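PDB 4BZP: bifunctional enzyme cysn/cysc from Mycobacterium tuberculosis, which phosphorylates adenosine 5'-phosphosulfate at its 3'-hydroxyl with ATP, the adenylyl-sulfate kinase step of sulfate activation, and is here bound to ADP. Local coordinates for residues A22-V25 and E26-L30; G47-A50 and D51-F54; A60-L63 and R64-H68; Y127-R131 and A132-T136. All blocks are in the same frame, centred on the assembly; numbering follows the deposited sequence. Where two conformers were deposited one is given.

Contact 1: residues A22-V25 and E26-L30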
loop_
_atom_site.group_PDB
_atom_site.type_symbol
_atom_site.label_atom_id
_atom_site.label_comp_id
_atom_site.label_asym_id
_atom_site.label_seq_id
_atom_site.Cartn_x
_atom_site.Cartn_y
_atom_site.Cartn_z
ATOM N N ALA A 22 3.694 -19.239 2.527
ATOM C CA ALA A 22 3.724 -18.018 1.740
ATOM C C ALA A 22 5.117 -17.738 1.218
ATOM O O ALA A 22 5.274 -17.403 0.058
ATOM C CB ALA A 22 3.204 -16.833 2.607
ATOM N N MET A 23 6.110 -17.844 2.095
ATOM C CA MET A 23 7.495 -17.535 1.722
ATOM C C MET A 23 8.001 -18.499 0.656
ATOM O O MET A 23 8.729 -18.082 -0.225
ATOM C CB MET A 23 8.416 -17.541 2.946
ATOM C CG MET A 23 8.075 -16.441 3.953
ATOM S SD MET A 23 8.475 -14.811 3.326
ATOM C CE MET A 23 10.256 -14.708 3.325
ATOM N N LEU A 24 7.644 -19.780 0.764
ATOM C CA LEU A 24 8.119 -20.750 -0.202
ATOM C C LEU A 24 7.410 -20.583 -1.527
ATOM O O LEU A 24 8.013 -20.685 -2.595
ATOM C CB LEU A 24 7.989 -22.174 0.320
ATOM C CG LEU A 24 8.552 -23.230 -0.660
ATOM C CD1 LEU A 24 9.971 -22.962 -1.110
ATOM C CD2 LEU A 24 8.501 -24.573 0.020
ATOM N N VAL A 25 6.125 -20.276 -1.524
ATOM C CA VAL A 25 5.433 -19.943 -2.758
ATOM C C VAL A 25 6.075 -18.723 -3.407
ATOM O O VAL A 25 6.315 -18.725 -4.615
ATOM C CB VAL A 25 3.923 -19.686 -2.534
ATOM C CG1 VAL A 25 3.247 -19.133 -3.773
ATOM C CG2 VAL A 25 3.204 -20.929 -2.075
ATOM N N GLU A 26 6.392 -17.717 -2.620
ATOM C CA GLU A 26 7.056 -16.535 -3.192
ATOM C C GLU A 26 8.344 -16.948 -3.878
ATOM O O GLU A 26 8.577 -16.497 -5.002
ATOM C CB GLU A 26 7.318 -15.529 -2.076
ATOM C CG GLU A 26 7.909 -14.198 -2.588
ATOM C CD GLU A 26 8.406 -13.262 -1.491
ATOM O OE1 GLU A 26 9.048 -13.709 -0.504
ATOM O OE2 GLU A 26 8.022 -12.073 -1.531
ATOM N N ARG A 27 9.174 -17.744 -3.223
ATOM C CA ARG A 27 10.451 -18.164 -3.818
ATOM C C ARG A 27 10.210 -18.952 -5.082
ATOM O O ARG A 27 10.908 -18.728 -6.103
ATOM C CB ARG A 27 11.278 -18.957 -2.812
ATOM C CG ARG A 27 11.801 -18.108 -1.655
ATOM C CD ARG A 27 12.866 -18.717 -0.752
ATOM N NE ARG A 27 12.328 -19.820 0.034
ATOM C CZ ARG A 27 11.739 -19.674 1.222
ATOM N NH1 ARG A 27 11.617 -18.468 1.754
ATOM N NH2 ARG A 27 11.273 -20.710 1.844
ATOM N N LYS A 28 9.292 -19.917 -5.036
ATOM C CA LYS A 28 9.022 -20.752 -6.226
ATOM C C LYS A 28 8.606 -19.901 -7.400
ATOM O O LYS A 28 9.039 -20.139 -8.546
ATOM C CB LYS A 28 7.966 -21.821 -5.947
ATOM C CG LYS A 28 8.438 -23.002 -5.110
ATOM C CD LYS A 28 7.294 -23.930 -4.854
ATOM C CE LYS A 28 7.616 -25.110 -3.971
ATOM N NZ LYS A 28 8.546 -26.032 -4.712
ATOM N N LEU A 29 7.777 -18.893 -7.180
ATOM C CA LEU A 29 7.298 -18.010 -8.247
ATOM C C LEU A 29 8.385 -17.063 -8.730
ATOM O O LEU A 29 8.539 -16.861 -9.950
ATOM C CB LEU A 29 6.042 -17.237 -7.743
ATOM C CG LEU A 29 4.762 -18.030 -7.517
ATOM C CD1 LEU A 29 3.624 -17.199 -6.908
ATOM C CD2 LEU A 29 4.240 -18.702 -8.788
ATOM N N LEU A 30 9.143 -16.495 -7.829
ATOM C CA LEU A 30 10.258 -15.598 -8.210
ATOM C C LEU A 30 11.316 -16.377 -8.991
ATOM O O LEU A 30 11.862 -15.799 -9.968
ATOM C CB LEU A 30 10.844 -14.914 -7.007
ATOM C CG LEU A 30 9.988 -13.822 -6.340
ATOM C CD1 LEU A 30 10.639 -13.408 -5.029
ATOM C CD2 LEU A 30 9.746 -12.619 -7.234
HETATM O O HOH W 1 10.457 -15.950 -0.032
#
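The carbonyl oxygen of Met-23 is gripped twice: Arg-27 N donates to Met-23 O at 3.0 Å as the helical i to i+4 bond, and a water gives it a second proton, water 1 lying 2.8 Å from Met-23 O. The same water donates to Glu-26 OE1 at 2.7 Å and receives a weak bond from Arg-27 NH1, joining the Met-23 carbonyl to the side-chain ends of Glu-26 and Arg-27, one turn further on. Met-23 and Arg-27 each have a second conformer, so what their side chains touch is less certain. In the conformer described, the Arg-27 chain folds back at chi3 (-68°), which lays one face of its guanidinium over Met-23 O and Leu-24 CA, and Met-23 runs alongside Glu-26. On the other flank, the aliphatic part of Lys-28 slants across Leu-24, CE of the lysine lying 3.9 Å from CG of the leucine, and its ammonium goes on to a salt bridge with Asp-162. Val-25 and Leu-29 point the same way, Val-25 CG1 meeting Leu-29 CD1 at 3.7 Å. Helix 18-31 follows the ADP-binding loop, a Walker A P-loop in this kinase family, and so belongs to its strand-loop-helix unit. Ala-22, Val-25 and Leu-29 face strand 79-82, Glu-26 OE2 takes the amide of Val-38 on strand 36-38, and Leu-24, Val-25 and Lys-28 pack on Ala-165 of helix 161-173.

Contact 2: residues G47-A50 and D51-F54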
loop_
_atom_site.group_PDB
_atom_site.type_symbol
_atom_site.label_atom_id
_atom_site.label_comp_id
_atom_site.label_asym_id
_atom_site.label_seq_id
_atom_site.Cartn_x
_atom_site.Cartn_y
_atom_site.Cartn_z
ATOM N N GLY A 47 5.417 0.843 9.985
ATOM C CA GLY A 47 5.373 1.972 9.017
ATOM C C GLY A 47 3.940 2.401 8.771
ATOM O O GLY A 47 3.371 3.155 9.543
ATOM N N LEU A 48 3.328 1.853 7.743
ATOM C CA LEU A 48 1.961 2.200 7.360
ATOM C C LEU A 48 1.005 2.167 8.529
ATOM O O LEU A 48 0.212 3.075 8.705
ATOM C CB LEU A 48 1.465 1.282 6.251
ATOM C CG LEU A 48 0.022 1.508 5.810
ATOM C CD1 LEU A 48 -0.208 2.903 5.271
ATOM C CD2 LEU A 48 -0.395 0.449 4.798
ATOM N N ASN A 49 1.123 1.088 9.304
ATOM C CA ASN A 49 0.211 0.835 10.382
ATOM C C ASN A 49 0.748 1.151 11.760
ATOM O O ASN A 49 0.234 0.631 12.770
ATOM C CB ASN A 49 -0.375 -0.590 10.219
ATOM C CG ASN A 49 -1.222 -0.715 8.975
ATOM O OD1 ASN A 49 -1.738 0.229 8.398
ATOM N ND2 ASN A 49 -1.417 -1.997 8.558
ATOM N N ALA A 50 1.733 2.026 11.825
ATOM C CA ALA A 50 2.290 2.475 13.097
ATOM C C ALA A 50 1.300 3.136 14.022
ATOM O O ALA A 50 1.575 3.210 15.226
ATOM C CB ALA A 50 3.490 3.392 12.864
ATOM N N ASP A 51 0.213 3.671 13.510
ATOM C CA ASP A 51 -0.805 4.308 14.322
ATOM C C ASP A 51 -1.668 3.300 15.086
ATOM O O ASP A 51 -2.394 3.698 16.016
ATOM C CB ASP A 51 -1.702 5.177 13.476
ATOM C CG ASP A 51 -2.435 4.412 12.368
ATOM O OD1 ASP A 51 -1.775 3.613 11.653
ATOM O OD2 ASP A 51 -3.638 4.680 12.210
ATOM N N LEU A 52 -1.639 2.030 14.697
ATOM C CA LEU A 52 -2.535 1.028 15.299
ATOM C C LEU A 52 -1.891 0.336 16.481
ATOM O O LEU A 52 -0.703 0.022 16.484
ATOM C CB LEU A 52 -2.875 -0.038 14.259
ATOM C CG LEU A 52 -3.656 0.482 13.046
ATOM C CD1 LEU A 52 -3.946 -0.689 12.079
ATOM C CD2 LEU A 52 -4.922 1.120 13.488
ATOM N N GLY A 53 -2.746 0.003 17.442
ATOM C CA GLY A 53 -2.348 -0.919 18.519
ATOM C C GLY A 53 -2.990 -2.275 18.310
ATOM O O GLY A 53 -3.208 -2.715 17.166
ATOM N N PHE A 54 -3.318 -2.951 19.419
ATOM C CA PHE A 54 -3.809 -4.312 19.387
ATOM C C PHE A 54 -5.180 -4.518 20.020
ATOM O O PHE A 54 -5.583 -5.664 20.329
ATOM C CB PHE A 54 -2.771 -5.247 19.974
ATOM C CG PHE A 54 -1.563 -5.375 19.097
ATOM C CD1 PHE A 54 -1.536 -6.295 18.045
ATOM C CD2 PHE A 54 -0.491 -4.511 19.261
ATOM C CE1 PHE A 54 -0.423 -6.368 17.223
ATOM C CE2 PHE A 54 0.615 -4.585 18.428
ATOM C CZ PHE A 54 0.646 -5.520 17.425
HETATM O O HOH W 2 1.143 -0.989 14.885
#
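Leu-48 and Asn-49 lie under the carboxylate of Asp-51, and Asn-49 also meets Leu-52, where residues 47-50 run on into 51-54. Gly-47, just before them, closes the first turn, its carbonyl oxygen accepting from Ala-50 N at 3.0 Å. Leu-48 O and Asp-51 OD1 are both acceptors; Arg-64 of the second subunit supplies hydrogen bonds to Gly-47 O and Leu-48 O, while its pairing with OD1 is long and weak. Asn-49 supplies the bond that closes the second turn. Its carbonyl oxygen accepts from Leu-52 N at 3.0 Å; the N-H...O angle is 163°, but the donor stands well above the carbonyl plane. Gly-47 to Ala-50 and Asn-49 to Leu-52 are overlapping type I beta turns, in the loop between helices 41-44 and 56-75. The turn brings the side chains of Asn-49 and Leu-52 together, Asn-49 CB 4.0 Å from Leu-52 CD1, and with CG anti to the carbonyl carbon in both they point the same way. The Asn-49 amide then reaches helix 56-75, where OD1 takes a hydrogen bond from Arg-65 and ND2 gives a weak one to Asn-62. Ala-50, at the outer corner, packs on Arg-64 of the second subunit. Asp-51 turns back over the chain: with chi1 at 60°, its OD1 comes 3.5 Å from Asn-49 C, while OD2 makes a salt bridge to Arg-65 of its own chain.

Contact 3: residues A60-L63 and R64-H68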
loop_
_atom_site.group_PDB
_atom_site.type_symbol
_atom_site.label_atom_id
_atom_site.label_comp_id
_atom_site.label_asym_id
_atom_site.label_seq_id
_atom_site.Cartn_x
_atom_site.Cartn_y
_atom_site.Cartn_z
ATOM N N ALA A 60 -8.868 -5.540 13.514
ATOM C CA ALA A 60 -9.741 -5.544 12.382
ATOM C C ALA A 60 -9.284 -4.516 11.335
ATOM O O ALA A 60 -9.272 -4.794 10.127
ATOM C CB ALA A 60 -11.188 -5.329 12.709
ATOM N N GLU A 61 -8.882 -3.339 11.791
ATOM C CA GLU A 61 -8.455 -2.272 10.877
ATOM C C GLU A 61 -7.136 -2.650 10.218
ATOM O O GLU A 61 -6.952 -2.328 9.051
ATOM C CB GLU A 61 -8.356 -0.967 11.675
ATOM C CG GLU A 61 -7.804 0.195 10.867
ATOM C CD GLU A 61 -8.703 0.642 9.722
ATOM O OE1 GLU A 61 -9.859 0.218 9.582
ATOM O OE2 GLU A 61 -8.197 1.456 8.921
ATOM N N ASN A 62 -6.223 -3.300 10.916
ATOM C CA ASN A 62 -5.011 -3.834 10.336
ATOM C C ASN A 62 -5.348 -4.701 9.126
ATOM O O ASN A 62 -4.766 -4.521 8.052
ATOM C CB ASN A 62 -4.236 -4.593 11.405
ATOM C CG ASN A 62 -2.973 -5.159 10.904
ATOM O OD1 ASN A 62 -2.069 -4.411 10.512
ATOM N ND2 ASN A 62 -2.872 -6.480 10.891
ATOM N N LEU A 63 -6.296 -5.614 9.265
ATOM C CA LEU A 63 -6.685 -6.507 8.206
ATOM C C LEU A 63 -7.376 -5.736 7.115
ATOM O O LEU A 63 -7.131 -6.049 5.927
ATOM C CB LEU A 63 -7.552 -7.645 8.718
ATOM C CG LEU A 63 -6.895 -8.596 9.701
ATOM C CD1 LEU A 63 -7.913 -9.474 10.367
ATOM C CD2 LEU A 63 -5.822 -9.420 9.004
ATOM N N ARG A 64 -8.242 -4.785 7.431
ATOM C CA ARG A 64 -8.892 -3.986 6.401
ATOM C C ARG A 64 -7.845 -3.290 5.526
ATOM O O ARG A 64 -7.909 -3.311 4.305
ATOM C CB ARG A 64 -9.830 -2.965 7.048
ATOM C CG ARG A 64 -10.718 -2.256 6.048
ATOM C CD ARG A 64 -11.469 -1.030 6.629
ATOM N NE ARG A 64 -10.560 0.059 6.894
ATOM C CZ ARG A 64 -10.118 0.918 5.949
ATOM N NH1 ARG A 64 -10.536 0.814 4.697
ATOM N NH2 ARG A 64 -9.264 1.833 6.286
ATOM N N ARG A 65 -6.863 -2.665 6.169
ATOM C CA ARG A 65 -5.852 -1.954 5.409
ATOM C C ARG A 65 -5.035 -2.959 4.600
ATOM O O ARG A 65 -4.683 -2.668 3.424
ATOM C CB ARG A 65 -4.961 -1.163 6.328
ATOM C CG ARG A 65 -5.650 -0.018 7.032
ATOM C CD ARG A 65 -4.672 0.759 7.832
ATOM N NE ARG A 65 -5.320 1.665 8.787
ATOM C CZ ARG A 65 -4.624 2.428 9.638
ATOM N NH1 ARG A 65 -3.332 2.352 9.666
ATOM N NH2 ARG A 65 -5.295 3.157 10.510
ATOM N N LEU A 66 -4.654 -4.093 5.180
ATOM C CA LEU A 66 -3.915 -5.112 4.458
ATOM C C LEU A 66 -4.710 -5.501 3.199
ATOM O O LEU A 66 -4.105 -5.721 2.113
ATOM C CB LEU A 66 -3.656 -6.343 5.355
ATOM C CG LEU A 66 -2.430 -6.457 6.264
ATOM C CD1 LEU A 66 -2.497 -7.611 7.209
ATOM C CD2 LEU A 66 -1.242 -6.736 5.391
ATOM N N SER A 67 -6.017 -5.650 3.289
ATOM C CA SER A 67 -6.773 -6.022 2.110
ATOM C C SER A 67 -6.671 -4.997 0.975
ATOM O O SER A 67 -6.577 -5.390 -0.180
ATOM C CB SER A 67 -8.219 -6.346 2.437
ATOM O OG SER A 67 -9.022 -5.202 2.727
ATOM N N HIS A 68 -6.633 -3.718 1.295
ATOM C CA HIS A 68 -6.471 -2.672 0.287
ATOM C C HIS A 68 -5.056 -2.586 -0.257
ATOM O O HIS A 68 -4.861 -2.368 -1.456
ATOM C CB HIS A 68 -6.913 -1.323 0.875
ATOM C CG HIS A 68 -8.392 -1.195 1.000
ATOM N ND1 HIS A 68 -9.243 -1.033 -0.075
ATOM C CD2 HIS A 68 -9.174 -1.188 2.098
ATOM C CE1 HIS A 68 -10.487 -1.005 0.349
ATOM N NE2 HIS A 68 -10.478 -1.121 1.665
HETATM O O HOH W 3 -8.081 3.805 11.170
#
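Glu-61 is held by two arginines one turn further along the helix, and its carboxylate oxygens are both engaged. Arg-64 grips it side-on with two nitrogens: NE donates to Glu-61 OE1 at 2.8 Å, and NH2 donates to Glu-61 OE2 at 2.9 Å, each on the syn side. The bend of Glu-61 at chi2 (66°) brings its carboxylate back alongside Arg-64, the two flat groups being turned 33° apart. Arg-65 slants across Glu-61: its NE meets OE2 of Glu-61 at 2.9 Å on the anti side, with its guanidinium almost perpendicular to the carboxylate. OE2 therefore accepts two strong bonds, plus a weak one from water 3, which in turn accepts from Arg-65 NH2. Asp-51 is the strongest outside partner of Arg-65, and the Arg-64 NH groups go on to carbonyls of the second subunit. In the main chain, the amides of Arg-64, Arg-65, Leu-66 and Ser-67 bond to the carbonyls of 60-63. Further along the helix, Ser-67 OG donates to Arg-64 O at 2.7 Å, and His-68 N also bonds to it, from the same face of its plane. Leu-66 runs beside Asn-62, Leu-66 CD1 lying 3.9 Å from Asn-62 ND2. With two guanidinium groups against one carboxylate, Glu-61 is probably kept ionised, and the salt-bridge network probably helps to orient Arg-64 toward the carbonyls of the second subunit.

Contact 4: residues Y127-R131 and A132-T136. With EDO (1,2-ethanediol), chain E.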
loop_
_atom_site.group_PDB
_atom_site.type_symbol
_atom_site.label_atom_id
_atom_site.label_comp_id
_atom_site.label_asym_id
_atom_site.label_seq_id
_atom_site.Cartn_x
_atom_site.Cartn_y
_atom_site.Cartn_z
ATOM N N TYR A 127 3.353 -19.106 22.029
ATOM C CA TYR A 127 2.492 -19.980 22.867
ATOM C C TYR A 127 3.073 -20.004 24.263
ATOM O O TYR A 127 2.301 -19.944 25.228
ATOM C CB TYR A 127 2.341 -21.407 22.322
ATOM C CG TYR A 127 1.382 -21.474 21.152
ATOM C CD1 TYR A 127 1.843 -21.295 19.875
ATOM C CD2 TYR A 127 0.042 -21.745 21.339
ATOM C CE1 TYR A 127 0.950 -21.345 18.785
ATOM C CE2 TYR A 127 -0.852 -21.792 20.314
ATOM C CZ TYR A 127 -0.395 -21.593 19.013
ATOM O OH TYR A 127 -1.314 -21.579 17.982
ATOM N N ALA A 128 4.398 -20.125 24.411
ATOM C CA ALA A 128 4.983 -20.132 25.779
ATOM C C ALA A 128 4.654 -18.822 26.487
ATOM O O ALA A 128 4.317 -18.849 27.681
ATOM C CB ALA A 128 6.475 -20.360 25.707
ATOM N N LYS A 129 4.721 -17.683 25.801
ATOM C CA LYS A 129 4.335 -16.415 26.440
ATOM C C LYS A 129 2.852 -16.450 26.816
ATOM O O LYS A 129 2.455 -15.985 27.952
ATOM C CB LYS A 129 4.595 -15.236 25.544
ATOM C CG LYS A 129 5.979 -14.713 25.565
ATOM C CD LYS A 129 6.024 -13.322 24.962
ATOM C CE LYS A 129 7.409 -12.761 24.845
ATOM N NZ LYS A 129 7.292 -11.278 24.822
ATOM N N ALA A 130 1.974 -16.920 25.953
ATOM C CA ALA A 130 0.538 -16.936 26.239
ATOM C C ALA A 130 0.258 -17.781 27.459
ATOM O O ALA A 130 -0.556 -17.396 28.335
ATOM C CB ALA A 130 -0.240 -17.451 25.032
ATOM N N ARG A 131 0.890 -18.932 27.553
ATOM C CA ARG A 131 0.635 -19.837 28.669
ATOM C C ARG A 131 1.174 -19.268 29.966
ATOM O O ARG A 131 0.607 -19.640 31.023
ATOM C CB ARG A 131 1.275 -21.183 28.452
ATOM C CG ARG A 131 0.722 -21.979 27.323
ATOM C CD ARG A 131 -0.760 -22.193 27.363
ATOM N NE ARG A 131 -1.270 -23.084 26.335
ATOM C CZ ARG A 131 -2.535 -23.424 26.181
ATOM N NH1 ARG A 131 -3.464 -22.897 26.992
ATOM N NH2 ARG A 131 -2.906 -24.232 25.171
ATOM N N ALA A 132 2.160 -18.387 29.926
ATOM C CA ALA A 132 2.713 -17.749 31.092
ATOM C C ALA A 132 1.901 -16.487 31.454
ATOM O O ALA A 132 2.277 -15.808 32.395
ATOM C CB ALA A 132 4.117 -17.376 30.856
ATOM N N GLY A 133 0.861 -16.162 30.679
ATOM C CA GLY A 133 0.047 -14.954 30.906
ATOM C C GLY A 133 0.649 -13.668 30.414
ATOM O O GLY A 133 0.193 -12.564 30.732
ATOM N N GLU A 134 1.688 -13.759 29.587
ATOM C CA GLU A 134 2.366 -12.587 29.081
ATOM C C GLU A 134 1.743 -12.032 27.813
ATOM O O GLU A 134 2.059 -10.899 27.387
ATOM C CB GLU A 134 3.859 -12.880 28.843
ATOM C CG GLU A 134 4.612 -13.079 30.136
ATOM C CD GLU A 134 6.027 -13.528 29.918
ATOM O OE1 GLU A 134 6.583 -13.285 28.816
ATOM O OE2 GLU A 134 6.540 -14.201 30.869
ATOM N N ILE A 135 0.938 -12.829 27.175
ATOM C CA ILE A 135 0.129 -12.356 26.015
ATOM C C ILE A 135 -1.270 -12.790 26.353
ATOM O O ILE A 135 -1.515 -13.941 26.696
ATOM C CB ILE A 135 0.545 -13.032 24.651
ATOM C CG1 ILE A 135 1.945 -12.656 24.242
ATOM C CG2 ILE A 135 -0.430 -12.620 23.527
ATOM C CD1 ILE A 135 2.491 -13.502 23.082
ATOM N N THR A 136 -2.228 -11.884 26.224
ATOM C CA THR A 136 -3.648 -12.250 26.381
ATOM C C THR A 136 -4.385 -11.953 25.042
ATOM O O THR A 136 -3.852 -11.312 24.147
ATOM C CB THR A 136 -4.310 -11.501 27.577
ATOM O OG1 THR A 136 -4.196 -10.111 27.303
ATOM C CG2 THR A 136 -3.586 -11.852 28.884
HETATM C C1 EDO E . 7.768 -17.906 28.169
HETATM O O1 EDO E . 9.017 -18.457 28.576
HETATM C C2 EDO E . 7.649 -16.575 28.855
HETATM O O2 EDO E . 7.938 -16.767 30.229
#
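Lys-129 crosses Glu-134 at about a right angle and slants over Ile-135, touching both with its aliphatic part. CG of Lys-129 lies 3.6 Å from Glu-134 OE1, while its CB sits 3.7 Å from Ile-135 CD1. Extended beyond CG, the lysine leads NZ gradually away from the carboxylate: NZ remains 4.5 Å from Glu-134 OE1, beyond a salt bridge, though the opposite charges probably still attract. The other oxygen of that carboxylate, Glu-134 OE2, accepts from O2 of an ethanediol at 3.0 Å, whose C1 lies against Ala-128 CB. The backbone turn that sets these side chains is a Schellman motif. Glu-134 N donates to Lys-129 O at 2.9 Å, and Gly-133 N donates to Ala-130 O at 3.0 Å from well above the carbonyl plane. Gly-133 has a phi of 79°, a value that favours glycine and that lets the chain leave the helix and double back so that Ile-135 meets Lys-129. This surface contact closes helix 126-131 and opens the loop running to strand 153-155; Ala-130 and Arg-131 pack on Ile-141 of that loop, Arg-131 forms a salt bridge with Glu-119 of helix 115-121, and Tyr-127 rests on the same helix.

How the contacts relate
Contacts 2 and 3 belong together: Arg-65 of helix 56-75 bonds to Asp-51 and Asn-49 in the preceding loop, both contacts reach the second subunit, and in both, charged groups and carbonyl oxygens do most of the bonding. Contacts 1 and 4 meet no other chain. Contacts 1, 2 and 3 are partly buried, contact 4 lies at the surface. Contact 1 has its apolar side turned to the strands and helix 161-173 and its polar side stitched by water, whereas contact 4 is built mostly of backbone bonds with loose charge pairing. Contacts 1 and 3 both lie within long helices, about 23 Å apart between centres, but only contact 3 has a salt-bridge network between its own segments. Contact 2 is a pair of turns, contact 4 ends a helix.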